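Local coordinates for glycoside Hydrolase Family 43_12 (PDB 7JVH), which probably hydrolyses glycosidic bonds in arabinose- or xylose-containing plant polysaccharides, using a five-bladed beta-propeller joined to a C-terminal beta-sandwich, at residues A[60-65]-A[76-81]; A[259-264]-A[299-304]; A[286-291]-A[355-360]; A[317-322]-A[335-340]. All coordinates share one frame; numbering follows the deposited sequence.

Contact 1: residues A[60-65]-A[76-81]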
loop_
_atom_site.group_PDB
_atom_site.type_symbol
_atom_site.label_atom_id
_atom_site.label_comp_id
_atom_site.label_asym_id
_atom_site.label_seq_id
_atom_site.Cartn_x
_atom_site.Cartn_y
_atom_site.Cartn_z
ATOM N N CYS A 60 3.135 1.803 3.233
ATOM C CA CYS A 60 2.379 1.832 1.985
ATOM C C CYS A 60 1.089 1.012 2.064
ATOM O O CYS A 60 1.095 -0.220 1.899
ATOM C CB CYS A 60 3.211 1.360 0.799
ATOM S SG CYS A 60 2.438 1.722 -0.803
ATOM N N TYR A 61 -0.011 1.726 2.347
ATOM C CA TYR A 61 -1.359 1.179 2.334
ATOM C C TYR A 61 -2.275 2.274 1.805
ATOM O O TYR A 61 -3.036 2.869 2.564
ATOM C CB TYR A 61 -1.792 0.727 3.721
ATOM C CG TYR A 61 -1.035 -0.487 4.196
ATOM C CD1 TYR A 61 -1.444 -1.766 3.842
ATOM C CD2 TYR A 61 0.105 -0.356 4.975
ATOM C CE1 TYR A 61 -0.749 -2.880 4.279
ATOM C CE2 TYR A 61 0.803 -1.475 5.422
ATOM C CZ TYR A 61 0.369 -2.732 5.077
ATOM O OH TYR A 61 1.045 -3.857 5.503
ATOM N N PRO A 62 -2.184 2.606 0.495
ATOM C CA PRO A 62 -2.937 3.718 -0.080
ATOM C C PRO A 62 -4.367 3.356 -0.476
ATOM O O PRO A 62 -4.787 2.191 -0.391
ATOM C CB PRO A 62 -2.098 4.085 -1.319
ATOM C CG PRO A 62 -0.866 3.198 -1.269
ATOM C CD PRO A 62 -1.285 1.998 -0.494
ATOM N N ASP A 63 -5.111 4.385 -0.885
ATOM C CA ASP A 63 -6.446 4.237 -1.450
ATOM C C ASP A 63 -7.290 3.271 -0.620
ATOM O O ASP A 63 -7.697 2.218 -1.096
ATOM C CB ASP A 63 -6.335 3.745 -2.905
ATOM C CG ASP A 63 -5.423 4.610 -3.747
ATOM O OD1 ASP A 63 -5.614 5.853 -3.781
ATOM O OD2 ASP A 63 -4.507 4.037 -4.383
ATOM N N PRO A 64 -7.565 3.583 0.662
ATOM C CA PRO A 64 -8.260 2.642 1.539
ATOM C C PRO A 64 -9.739 2.589 1.211
ATOM O O PRO A 64 -10.370 3.634 1.005
ATOM C CB PRO A 64 -8.034 3.236 2.929
ATOM C CG PRO A 64 -7.873 4.702 2.691
ATOM C CD PRO A 64 -7.206 4.839 1.347
ATOM N N SER A 65 -10.278 1.366 1.166
ATOM C CA SER A 65 -11.687 1.121 0.958
ATOM C C SER A 65 -12.171 0.187 2.058
ATOM O O SER A 65 -11.452 -0.713 2.485
ATOM C CB SER A 65 -11.900 0.484 -0.412
ATOM O OG SER A 65 -13.243 0.077 -0.589
ATOM N N VAL A 76 -9.365 -2.709 2.653
ATOM C CA VAL A 76 -8.399 -3.076 1.624
ATOM C C VAL A 76 -7.684 -1.854 1.047
ATOM O O VAL A 76 -8.157 -0.724 1.199
ATOM C CB VAL A 76 -9.055 -3.899 0.510
ATOM C CG1 VAL A 76 -9.649 -5.187 1.063
ATOM C CG2 VAL A 76 -10.119 -3.096 -0.227
ATOM N N ASN A 77 -6.544 -2.114 0.389
ATOM C CA ASN A 77 -5.616 -1.104 -0.109
ATOM C C ASN A 77 -5.041 -1.470 -1.496
ATOM O O ASN A 77 -5.002 -2.646 -1.885
ATOM C CB ASN A 77 -4.460 -0.955 0.881
ATOM C CG ASN A 77 -4.928 -0.604 2.285
ATOM O OD1 ASN A 77 -5.056 -1.466 3.172
ATOM N ND2 ASN A 77 -5.183 0.682 2.496
ATOM N N SER A 78 -4.599 -0.449 -2.233
ATOM C CA SER A 78 -3.861 -0.623 -3.468
ATOM C C SER A 78 -2.463 -1.145 -3.151
ATOM O O SER A 78 -1.984 -0.989 -2.036
ATOM C CB SER A 78 -3.780 0.693 -4.250
ATOM O OG SER A 78 -3.360 1.765 -3.447
ATOM N N SER A 79 -1.822 -1.786 -4.140
ATOM C CA SER A 79 -0.540 -2.451 -3.952
ATOM C C SER A 79 0.405 -2.449 -5.147
ATOM O O SER A 79 1.560 -2.878 -5.029
ATOM C CB SER A 79 -0.764 -3.892 -3.480
ATOM O OG SER A 79 -1.686 -4.580 -4.300
ATOM N N PHE A 80 -0.084 -2.016 -6.313
ATOM C CA PHE A 80 0.753 -1.793 -7.493
ATOM C C PHE A 80 1.437 -3.107 -7.938
ATOM O O PHE A 80 0.731 -4.080 -8.205
ATOM C CB PHE A 80 1.634 -0.554 -7.226
ATOM C CG PHE A 80 0.806 0.633 -6.836
ATOM C CD1 PHE A 80 0.223 1.428 -7.806
ATOM C CD2 PHE A 80 0.511 0.891 -5.514
ATOM C CE1 PHE A 80 -0.589 2.489 -7.467
ATOM C CE2 PHE A 80 -0.326 1.961 -5.181
ATOM C CZ PHE A 80 -0.872 2.748 -6.161
ATOM N N ALA A 81 2.769 -3.162 -7.986
ATOM C CA ALA A 81 3.474 -4.359 -8.484
ATOM C C ALA A 81 3.824 -5.441 -7.459
ATOM O O ALA A 81 4.499 -6.419 -7.780
ATOM C CB ALA A 81 4.723 -3.943 -9.254
#
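The first torsions of two neighbouring residues bring Asn77 and Ser78 onto the loop of Pro62 and Asp63: Asn77 swings its CG opposite its own carbonyl carbon (chi1 -57°), while Ser78 holds OG between its backbone N and carbonyl carbon (chi1 49°). Asn77 ND2 reaches Pro62 O at 3.3 Å with the oxygen in its amide plane, and Ser78 N reaches the same oxygen at 3.2 Å; the donors come from opposite faces of the carbonyl plane. Ser78 OG also gives a hydrogen bond to Asp63 OD2, 2.7 Å long, meeting OD2 on its anti side, somewhat out of the carboxylate plane; OD2 also bonds to a glycerol, probably from the crystallisation liquor. Asn77 CG comes to the edge of the Tyr61 ring, near CB and CD1, the amide turned 71° from the ring plane. With an alanine in place of Asn77, Pro62 O is likely to lose one donor and Thr336 OG1, the amide's strongest partner, one of its two partners, keeping Tyr61 O. Farther along, Ser65 and Val76 close an antiparallel hydrogen-bonded pair, with Ser65 N to Val76 O at 3.0 Å. This pair starts the hairpin of strands 65-69 and 72-76 in the first propeller blade. Strand 85-91 packs against Val76, strand 120-129 of the next blade lies against Asp63 and Ser78, and strand 316-322 covers Pro64.

Contact 2: residues A[259-264]-A[299-304]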
loop_
_atom_site.group_PDB
_atom_site.type_symbol
_atom_site.label_atom_id
_atom_site.label_comp_id
_atom_site.label_asym_id
_atom_site.label_seq_id
_atom_site.Cartn_x
_atom_site.Cartn_y
_atom_site.Cartn_z
ATOM N N THR A 259 -3.311 13.095 -5.921
ATOM C CA THR A 259 -2.896 12.379 -4.719
ATOM C C THR A 259 -1.613 12.960 -4.104
ATOM O O THR A 259 -1.021 12.320 -3.198
ATOM C CB THR A 259 -2.717 10.841 -4.929
ATOM O OG1 THR A 259 -3.754 10.324 -5.750
ATOM C CG2 THR A 259 -2.775 10.164 -3.551
ATOM N N GLY A 260 -1.224 14.173 -4.535
ATOM C CA GLY A 260 -0.143 14.920 -3.912
ATOM C C GLY A 260 -0.615 16.114 -3.086
ATOM O O GLY A 260 -1.621 16.036 -2.363
ATOM N N ASP A 261 0.109 17.232 -3.229
ATOM C CA ASP A 261 -0.064 18.452 -2.437
ATOM C C ASP A 261 -1.461 19.041 -2.324
ATOM O O ASP A 261 -1.773 19.695 -1.329
ATOM C CB ASP A 261 0.877 19.543 -2.967
ATOM C CG ASP A 261 2.291 19.345 -2.504
ATOM O OD1 ASP A 261 2.601 18.241 -2.003
ATOM O OD2 ASP A 261 3.082 20.301 -2.617
ATOM N N TRP A 262 -2.288 18.839 -3.348
ATOM C CA TRP A 262 -3.607 19.468 -3.397
ATOM C C TRP A 262 -4.740 18.469 -3.124
ATOM O O TRP A 262 -5.905 18.761 -3.402
ATOM C CB TRP A 262 -3.797 20.204 -4.734
ATOM C CG TRP A 262 -4.550 21.465 -4.582
ATOM C CD1 TRP A 262 -5.773 21.765 -5.114
ATOM C CD2 TRP A 262 -4.160 22.601 -3.806
ATOM N NE1 TRP A 262 -6.167 23.023 -4.723
ATOM C CE2 TRP A 262 -5.202 23.563 -3.919
ATOM C CE3 TRP A 262 -3.032 22.907 -3.027
ATOM C CZ2 TRP A 262 -5.147 24.808 -3.284
ATOM C CZ3 TRP A 262 -2.974 24.149 -2.396
ATOM C CH2 TRP A 262 -4.036 25.082 -2.517
ATOM N N HIS A 263 -4.396 17.322 -2.516
ATOM C CA HIS A 263 -5.363 16.259 -2.254
ATOM C C HIS A 263 -6.466 16.779 -1.326
ATOM O O HIS A 263 -6.242 17.665 -0.488
ATOM C CB HIS A 263 -4.674 15.028 -1.642
ATOM C CG HIS A 263 -5.287 13.710 -2.025
ATOM N ND1 HIS A 263 -5.018 12.536 -1.343
ATOM C CD2 HIS A 263 -6.142 13.371 -3.020
ATOM C CE1 HIS A 263 -5.677 11.535 -1.896
ATOM N NE2 HIS A 263 -6.363 12.014 -2.921
ATOM N N SER A 264 -7.673 16.238 -1.510
ATOM C CA SER A 264 -8.840 16.606 -0.710
ATOM C C SER A 264 -9.946 15.624 -1.005
ATOM O O SER A 264 -9.813 14.791 -1.882
ATOM C CB SER A 264 -9.324 18.006 -1.068
ATOM O OG SER A 264 -10.025 17.928 -2.272
ATOM N N ALA A 299 1.279 15.507 8.803
ATOM C CA ALA A 299 0.634 14.726 7.750
ATOM C C ALA A 299 0.222 15.611 6.581
ATOM O O ALA A 299 -0.041 16.790 6.753
ATOM C CB ALA A 299 -0.594 13.981 8.287
ATOM N N ASP A 300 0.136 15.007 5.393
ATOM C CA ASP A 300 -0.116 15.714 4.143
ATOM C C ASP A 300 -0.878 14.811 3.156
ATOM O O ASP A 300 -1.109 13.618 3.426
ATOM C CB ASP A 300 1.233 16.125 3.519
ATOM C CG ASP A 300 1.268 17.552 3.082
ATOM O OD1 ASP A 300 0.176 18.096 2.810
ATOM O OD2 ASP A 300 2.356 18.154 3.037
ATOM N N TRP A 301 -1.236 15.385 2.002
ATOM C CA TRP A 301 -1.852 14.681 0.869
ATOM C C TRP A 301 -3.116 13.910 1.261
ATOM O O TRP A 301 -3.322 12.785 0.829
ATOM C CB TRP A 301 -0.866 13.732 0.166
ATOM C CG TRP A 301 0.449 14.345 -0.301
ATOM C CD1 TRP A 301 0.881 15.628 -0.134
ATOM C CD2 TRP A 301 1.510 13.660 -0.984
ATOM N NE1 TRP A 301 2.130 15.791 -0.691
ATOM C CE2 TRP A 301 2.538 14.598 -1.216
ATOM C CE3 TRP A 301 1.688 12.337 -1.424
ATOM C CZ2 TRP A 301 3.746 14.254 -1.839
ATOM C CZ3 TRP A 301 2.882 11.994 -2.052
ATOM C CH2 TRP A 301 3.897 12.947 -2.253
ATOM N N ALA A 302 -3.969 14.535 2.075
ATOM C CA ALA A 302 -5.141 13.868 2.617
ATOM C C ALA A 302 -6.293 13.847 1.610
ATOM O O ALA A 302 -6.764 14.894 1.167
ATOM C CB ALA A 302 -5.569 14.529 3.916
ATOM N N GLY A 303 -6.741 12.634 1.270
ATOM C CA GLY A 303 -7.904 12.420 0.443
ATOM C C GLY A 303 -8.103 10.945 0.142
ATOM O O GLY A 303 -7.508 10.077 0.799
ATOM N N HIS A 304 -8.938 10.677 -0.872
ATOM C CA HIS A 304 -9.310 9.329 -1.298
ATOM C C HIS A 304 -9.915 8.530 -0.149
ATOM O O HIS A 304 -9.380 7.500 0.285
ATOM C CB HIS A 304 -8.143 8.553 -1.926
ATOM C CG HIS A 304 -8.588 7.564 -2.946
ATOM N ND1 HIS A 304 -8.311 7.722 -4.288
ATOM C CD2 HIS A 304 -9.338 6.441 -2.847
ATOM C CE1 HIS A 304 -8.848 6.726 -4.971
ATOM N NE2 HIS A 304 -9.481 5.935 -4.123
#
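A type I beta turn, Gly260 to His263, joins two strands of the fourth propeller blade and lies against strand 300-308, the first of the fifth blade, so His263 and Trp301 meet at a blade-to-blade seam. The indole of Trp301 lies flat against the turn: Gly260 CA sits over the face of its five-membered ring, 3.6 Å from the centroid, in a CH-pi contact. At the indole's polar corner, Trp301 NE1 gives a hydrogen bond to Asp261 OD1 at 2.8 Å. That bond is bent, 131° at the hydrogen, because the carboxylate oxygen lies out of the ring plane, and the two flat groups stand 52° apart.

His263 works in the other direction, reaching from the turn to the strand. Its ND1 donates to Trp301 O at 2.8 Å, nearly straight and with the oxygen in the imidazole plane, although the nitrogen stands well above the plane of that carbonyl. The ring is held flat between two backbones: Gly303 CA lies over one face, 3.5 Å from the ring centroid, and Thr259 CA covers the opposite one. A glycine suits position 303, since a CB there would clash with His263 CD2 and Ser264 O. The bond and the two covered faces together fix the orientation of the imidazole.

Around this seam, strand 316-322 flanks strand 300-308 through backbone bonds of Asp300 with Ile322 and of Gly303 with Leu320, Leu320 touches both Thr259 and His263, and Ile322 packs on Trp301.

Contact 3: residues A[286-291]-A[355-360]; sequences LTQRHF and VPLSIK
Gln288 and Phe291, the first and last residues of a type I beta turn overlapped at its start by an ST turn at Thr287, hold the loop that follows the fifth blade, residues 355-360, to the loop leading into that blade. The tight part is the buried amide of Gln288. Its chain folds back at CB-CG (chi2 -66°), which brings the amide alongside the backbone of Val355 to Leu357, where it bonds at both ends. NE2 donates to Val355 O at 3.0 Å, with that oxygen close to the amide plane, and also to the carbonyl of its neighbour Thr287. OE1 receives Leu357 N from above its carbonyl plane. Leu357 CG closes the apolar flank, 3.8 Å from Gln288 CD.

The outer side is looser in character: it rests on one aromatic contact among residues that are mostly exposed. Val355 and Pro356 lie at the surface, Phe291 is only partly covered, and all three touch a neighbouring molecule in the crystal. Phe291 and Pro356 cross at about a right angle, the proline lying over one face of the phenyl ring. Pro356 CG sits 3.8 Å from the Phe291 ring centroid, and Pro356 CD comes within 3.5 Å of Phe291 CZ.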
loop_
_atom_site.group_PDB
_atom_site.type_symbol
_atom_site.label_atom_id
_atom_site.label_comp_id
_atom_site.label_asym_id
_atom_site.label_seq_id
_atom_site.Cartn_x
_atom_site.Cartn_y
_atom_site.Cartn_z
ATOM N N LEU A 286 -12.445 17.359 3.624
ATOM C CA LEU A 286 -11.228 16.680 4.140
ATOM C C LEU A 286 -9.973 17.102 3.374
ATOM O O LEU A 286 -9.830 16.684 2.256
ATOM C CB LEU A 286 -11.405 15.175 3.992
ATOM C CG LEU A 286 -10.188 14.368 4.418
ATOM C CD1 LEU A 286 -10.080 14.351 5.920
ATOM C CD2 LEU A 286 -10.269 12.955 3.902
ATOM N N THR A 287 -9.081 17.874 3.987
ATOM C CA THR A 287 -7.817 18.229 3.339
ATOM C C THR A 287 -6.797 18.730 4.357
ATOM O O THR A 287 -7.159 19.135 5.443
ATOM C CB THR A 287 -8.002 19.327 2.270
ATOM O OG1 THR A 287 -6.770 19.527 1.570
ATOM C CG2 THR A 287 -8.454 20.650 2.893
ATOM N N GLN A 288 -5.524 18.688 3.967
ATOM C CA GLN A 288 -4.434 19.329 4.687
ATOM C C GLN A 288 -3.684 20.345 3.828
ATOM O O GLN A 288 -2.686 20.907 4.278
ATOM C CB GLN A 288 -3.454 18.272 5.174
ATOM C CG GLN A 288 -4.016 17.311 6.210
ATOM C CD GLN A 288 -4.354 17.995 7.527
ATOM O OE1 GLN A 288 -3.484 18.230 8.386
ATOM N NE2 GLN A 288 -5.621 18.351 7.675
ATOM N N ARG A 289 -4.192 20.605 2.610
ATOM C CA ARG A 289 -3.423 21.278 1.570
ATOM C C ARG A 289 -3.054 22.732 1.843
ATOM O O ARG A 289 -2.046 23.223 1.336
ATOM C CB ARG A 289 -4.133 21.143 0.223
ATOM C CG ARG A 289 -5.404 21.969 0.065
ATOM C CD ARG A 289 -6.125 21.409 -1.155
ATOM N NE ARG A 289 -7.405 22.044 -1.364
ATOM C CZ ARG A 289 -8.331 21.627 -2.225
ATOM N NH1 ARG A 289 -8.101 20.569 -2.999
ATOM N NH2 ARG A 289 -9.496 22.289 -2.320
ATOM N N HIS A 290 -3.844 23.408 2.681
ATOM C CA HIS A 290 -3.591 24.799 3.055
ATOM C C HIS A 290 -2.590 25.017 4.209
ATOM O O HIS A 290 -2.519 26.103 4.756
ATOM C CB HIS A 290 -4.928 25.477 3.369
ATOM C CG HIS A 290 -5.923 25.378 2.254
ATOM N ND1 HIS A 290 -5.763 26.046 1.060
ATOM C CD2 HIS A 290 -7.087 24.695 2.151
ATOM C CE1 HIS A 290 -6.777 25.766 0.261
ATOM N NE2 HIS A 290 -7.598 24.952 0.898
ATOM N N PHE A 291 -1.809 23.982 4.548
ATOM C CA PHE A 291 -0.762 24.042 5.582
ATOM C C PHE A 291 0.627 23.816 4.956
ATOM O O PHE A 291 0.797 22.935 4.134
ATOM C CB PHE A 291 -1.018 22.969 6.666
ATOM C CG PHE A 291 -2.441 22.925 7.173
ATOM C CD1 PHE A 291 -3.147 24.097 7.409
ATOM C CD2 PHE A 291 -3.063 21.721 7.424
ATOM C CE1 PHE A 291 -4.471 24.063 7.836
ATOM C CE2 PHE A 291 -4.377 21.675 7.878
ATOM C CZ PHE A 291 -5.093 22.842 8.086
ATOM N N VAL A 355 -8.589 20.761 10.026
ATOM C CA VAL A 355 -7.510 21.337 10.837
ATOM C C VAL A 355 -6.318 20.381 10.820
ATOM O O VAL A 355 -6.471 19.222 10.455
ATOM C CB VAL A 355 -7.992 21.677 12.281
ATOM C CG1 VAL A 355 -8.910 22.878 12.241
ATOM C CG2 VAL A 355 -8.646 20.472 12.974
ATOM N N PRO A 356 -5.089 20.823 11.151
ATOM C CA PRO A 356 -3.923 19.925 11.121
ATOM C C PRO A 356 -4.135 18.647 11.932
ATOM O O PRO A 356 -4.535 18.719 13.094
ATOM C CB PRO A 356 -2.805 20.785 11.717
ATOM C CG PRO A 356 -3.209 22.183 11.368
ATOM C CD PRO A 356 -4.723 22.206 11.507
ATOM N N LEU A 357 -3.922 17.511 11.302
ATOM C CA LEU A 357 -4.157 16.221 11.970
ATOM C C LEU A 357 -3.161 15.987 13.105
ATOM O O LEU A 357 -2.039 16.480 13.039
ATOM C CB LEU A 357 -4.006 15.118 10.928
ATOM C CG LEU A 357 -5.069 15.073 9.843
ATOM C CD1 LEU A 357 -4.698 14.050 8.788
ATOM C CD2 LEU A 357 -6.420 14.742 10.435
ATOM N N SER A 358 -3.608 15.308 14.148
ATOM C CA SER A 358 -2.689 14.848 15.160
ATOM C C SER A 358 -2.690 13.335 15.139
ATOM O O SER A 358 -3.654 12.693 14.709
ATOM C CB SER A 358 -3.023 15.400 16.544
ATOM O OG SER A 358 -4.363 15.136 16.867
ATOM N N ILE A 359 -1.577 12.787 15.626
ATOM C CA ILE A 359 -1.323 11.359 15.697
ATOM C C ILE A 359 -2.302 10.587 16.577
ATOM O O ILE A 359 -2.511 9.403 16.359
ATOM C CB ILE A 359 0.132 11.133 16.135
ATOM C CG1 ILE A 359 0.628 9.782 15.641
ATOM C CG2 ILE A 359 0.292 11.313 17.629
ATOM C CD1 ILE A 359 0.823 9.693 14.149
ATOM N N LYS A 360 -2.915 11.280 17.549
ATOM C CA LYS A 360 -3.839 10.668 18.511
ATOM C C LYS A 360 -5.265 11.041 18.229
ATOM O O LYS A 360 -5.554 12.180 17.959
ATOM C CB LYS A 360 -3.507 11.101 19.920
ATOM C CG LYS A 360 -2.196 10.521 20.409
ATOM C CD LYS A 360 -1.604 11.359 21.526
ATOM C CE LYS A 360 -2.257 11.106 22.856
ATOM N NZ LYS A 360 -2.042 12.242 23.793
#

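Contact 4: residues A[317-322]-A[335-340]; sequences GVFLGI and ETFMLP
Phe319 and Phe337 pair across the two strands, antiparallel and hydrogen-bonded, in the middle of the fifth propeller blade. Phe319 N donates to Phe337 O at 2.9 Å, and Phe337 N returns a bond to Phe319 O at 2.7 Å. With CG of Phe319 wedged over its own main chain (chi1 57°), the ring tips across the neighbouring strand until Phe337 CB lies over its face, 3.6 Å from the centroid. Leu339 CG meets the edge of that ring at 3.8 Å from Phe319 CE1. The Phe337 ring turns instead toward Gly321, whose lack of a side chain lets CA approach Phe337 CE1 to 3.4 Å. Cutting Phe319 back to a serine would probably open a gap over Phe337 CB and leave Leu339 without its aromatic neighbour. On the other face, Val318 CG1 touches CG of Met338, a selenomethionine, at 3.6 Å.

Outward, Glu335 N bonds to Gly321 O at 2.7 Å, and the Glu335 carboxylate pairs with Arg323 and accepts from Gly59 N. Thr336 OG1 is fixed to Tyr61 and Asn77, while strand 300-308 covers the far edge of strand 316-322. Backbone bonds thus set the register and both faces are mainly apolar; the polar groups come at one end of the strand, Glu335 on the phenylalanine face and Thr336 on that of Val318 and Leu320.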
loop_
_atom_site.group_PDB
_atom_site.type_symbol
_atom_site.label_atom_id
_atom_site.label_comp_id
_atom_site.label_asym_id
_atom_site.label_seq_id
_atom_site.Cartn_x
_atom_site.Cartn_y
_atom_site.Cartn_z
ATOM N N GLY A 317 -14.525 7.504 8.656
ATOM C CA GLY A 317 -13.955 7.628 7.304
ATOM C C GLY A 317 -12.474 7.305 7.241
ATOM O O GLY A 317 -11.703 7.949 7.928
ATOM N N VAL A 318 -12.093 6.348 6.403
ATOM C CA VAL A 318 -10.656 6.001 6.248
ATOM C C VAL A 318 -10.144 6.737 5.017
ATOM O O VAL A 318 -10.900 6.870 4.090
ATOM C CB VAL A 318 -10.452 4.488 6.107
ATOM C CG1 VAL A 318 -10.835 3.737 7.364
ATOM C CG2 VAL A 318 -11.171 3.937 4.898
ATOM N N PHE A 319 -8.908 7.222 5.041
ATOM C CA PHE A 319 -8.356 7.932 3.865
ATOM C C PHE A 319 -6.842 7.734 3.783
ATOM O O PHE A 319 -6.295 7.025 4.600
ATOM C CB PHE A 319 -8.705 9.416 3.905
ATOM C CG PHE A 319 -8.257 10.163 5.131
ATOM C CD1 PHE A 319 -8.852 9.942 6.355
ATOM C CD2 PHE A 319 -7.267 11.116 5.057
ATOM C CE1 PHE A 319 -8.457 10.653 7.472
ATOM C CE2 PHE A 319 -6.874 11.823 6.176
ATOM C CZ PHE A 319 -7.469 11.590 7.382
ATOM N N LEU A 320 -6.211 8.357 2.791
ATOM C CA LEU A 320 -4.786 8.224 2.633
ATOM C C LEU A 320 -4.116 9.530 2.940
ATOM O O LEU A 320 -4.732 10.588 2.790
ATOM C CB LEU A 320 -4.419 7.714 1.229
ATOM C CG LEU A 320 -4.507 8.653 0.032
ATOM C CD1 LEU A 320 -3.337 9.627 -0.014
ATOM C CD2 LEU A 320 -4.578 7.849 -1.264
ATOM N N GLY A 321 -2.855 9.433 3.390
ATOM C CA GLY A 321 -2.025 10.578 3.668
ATOM C C GLY A 321 -0.593 10.110 3.707
ATOM O O GLY A 321 -0.325 8.912 3.679
ATOM N N ILE A 322 0.327 11.077 3.742
ATOM C CA ILE A 322 1.733 10.854 3.956
ATOM C C ILE A 322 2.217 11.567 5.232
ATOM O O ILE A 322 1.727 12.639 5.584
ATOM C CB ILE A 322 2.554 11.378 2.768
ATOM C CG1 ILE A 322 2.454 12.897 2.621
ATOM C CG2 ILE A 322 2.097 10.720 1.490
ATOM C CD1 ILE A 322 3.466 13.447 1.616
ATOM N N GLU A 335 -0.392 6.234 3.532
ATOM C CA GLU A 335 -0.859 5.384 4.620
ATOM C C GLU A 335 -2.360 5.554 4.831
ATOM O O GLU A 335 -2.948 6.538 4.352
ATOM C CB GLU A 335 -0.105 5.752 5.889
ATOM C CG GLU A 335 1.400 5.851 5.666
ATOM C CD GLU A 335 2.169 6.224 6.906
ATOM O OE1 GLU A 335 2.268 7.405 7.196
ATOM O OE2 GLU A 335 2.705 5.318 7.563
ATOM N N THR A 336 -2.972 4.539 5.433
ATOM C CA THR A 336 -4.422 4.546 5.710
ATOM C C THR A 336 -4.693 5.237 7.038
ATOM O O THR A 336 -4.401 4.656 8.062
ATOM C CB THR A 336 -4.964 3.134 5.891
ATOM O OG1 THR A 336 -4.855 2.509 4.623
ATOM C CG2 THR A 336 -6.408 3.127 6.321
ATOM N N PHE A 337 -5.258 6.433 6.983
ATOM C CA PHE A 337 -5.599 7.201 8.194
ATOM C C PHE A 337 -7.076 7.026 8.483
ATOM O O PHE A 337 -7.818 6.643 7.610
ATOM C CB PHE A 337 -5.463 8.690 7.922
ATOM C CG PHE A 337 -4.042 9.162 7.852
ATOM C CD1 PHE A 337 -3.215 8.749 6.831
ATOM C CD2 PHE A 337 -3.538 10.010 8.813
ATOM C CE1 PHE A 337 -1.910 9.189 6.770
ATOM C CE2 PHE A 337 -2.236 10.454 8.744
ATOM C CZ PHE A 337 -1.424 10.039 7.724
HETATM N N MSE A 338 -7.506 7.340 9.700
HETATM C CA MSE A 338 -8.949 7.259 10.012
HETATM C C MSE A 338 -9.372 8.496 10.788
HETATM O O MSE A 338 -8.502 9.156 11.337
HETATM C CB MSE A 338 -9.320 5.980 10.752
HETATM C CG MSE A 338 -10.733 5.564 10.479
HETATM SE SE MSE A 338 -11.323 4.155 11.621
HETATM C CE MSE A 338 -11.683 2.482 10.780
ATOM N N LEU A 339 -10.668 8.797 10.768
ATOM C CA LEU A 339 -11.265 9.961 11.463
ATOM C C LEU A 339 -12.736 9.641 11.729
ATOM O O LEU A 339 -13.309 8.873 10.971
ATOM C CB LEU A 339 -11.171 11.176 10.545
ATOM C CG LEU A 339 -9.916 12.030 10.648
ATOM C CD1 LEU A 339 -10.073 13.297 9.841
ATOM C CD2 LEU A 339 -9.612 12.366 12.085
ATOM N N PRO A 340 -13.370 10.178 12.785
ATOM C CA PRO A 340 -14.775 9.933 13.037
ATOM C C PRO A 340 -15.574 10.812 12.068
ATOM O O PRO A 340 -15.110 11.853 11.722
ATOM C CB PRO A 340 -14.971 10.415 14.477
ATOM C CG PRO A 340 -13.587 10.625 15.001
ATOM C CD PRO A 340 -12.781 11.026 13.796
#

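In the fold
Contacts 2 and 4 share the fifth propeller blade: Asp300 N to Ile322 O and Leu320 N to Gly303 O, both 2.9 Å, join their strands. Contact 3 touches this blade where Leu286 CD2 comes 3.7 Å from Phe319 CG, and it meets contact 2 through Thr287 OG1 and His263 O at 2.8 Å. Contact 1 belongs to the first blade, yet Thr336 OG1 stands 2.8 Å from both Tyr61 O and Asn77 ND2, which joins the first and fifth blades, consistent with ring closure. Asp63 and Thr259 each bind glycerol, probably from the crystallisation liquor, which only suggests a pocket; the centres of contacts 1 and 3 are about 21 Å apart.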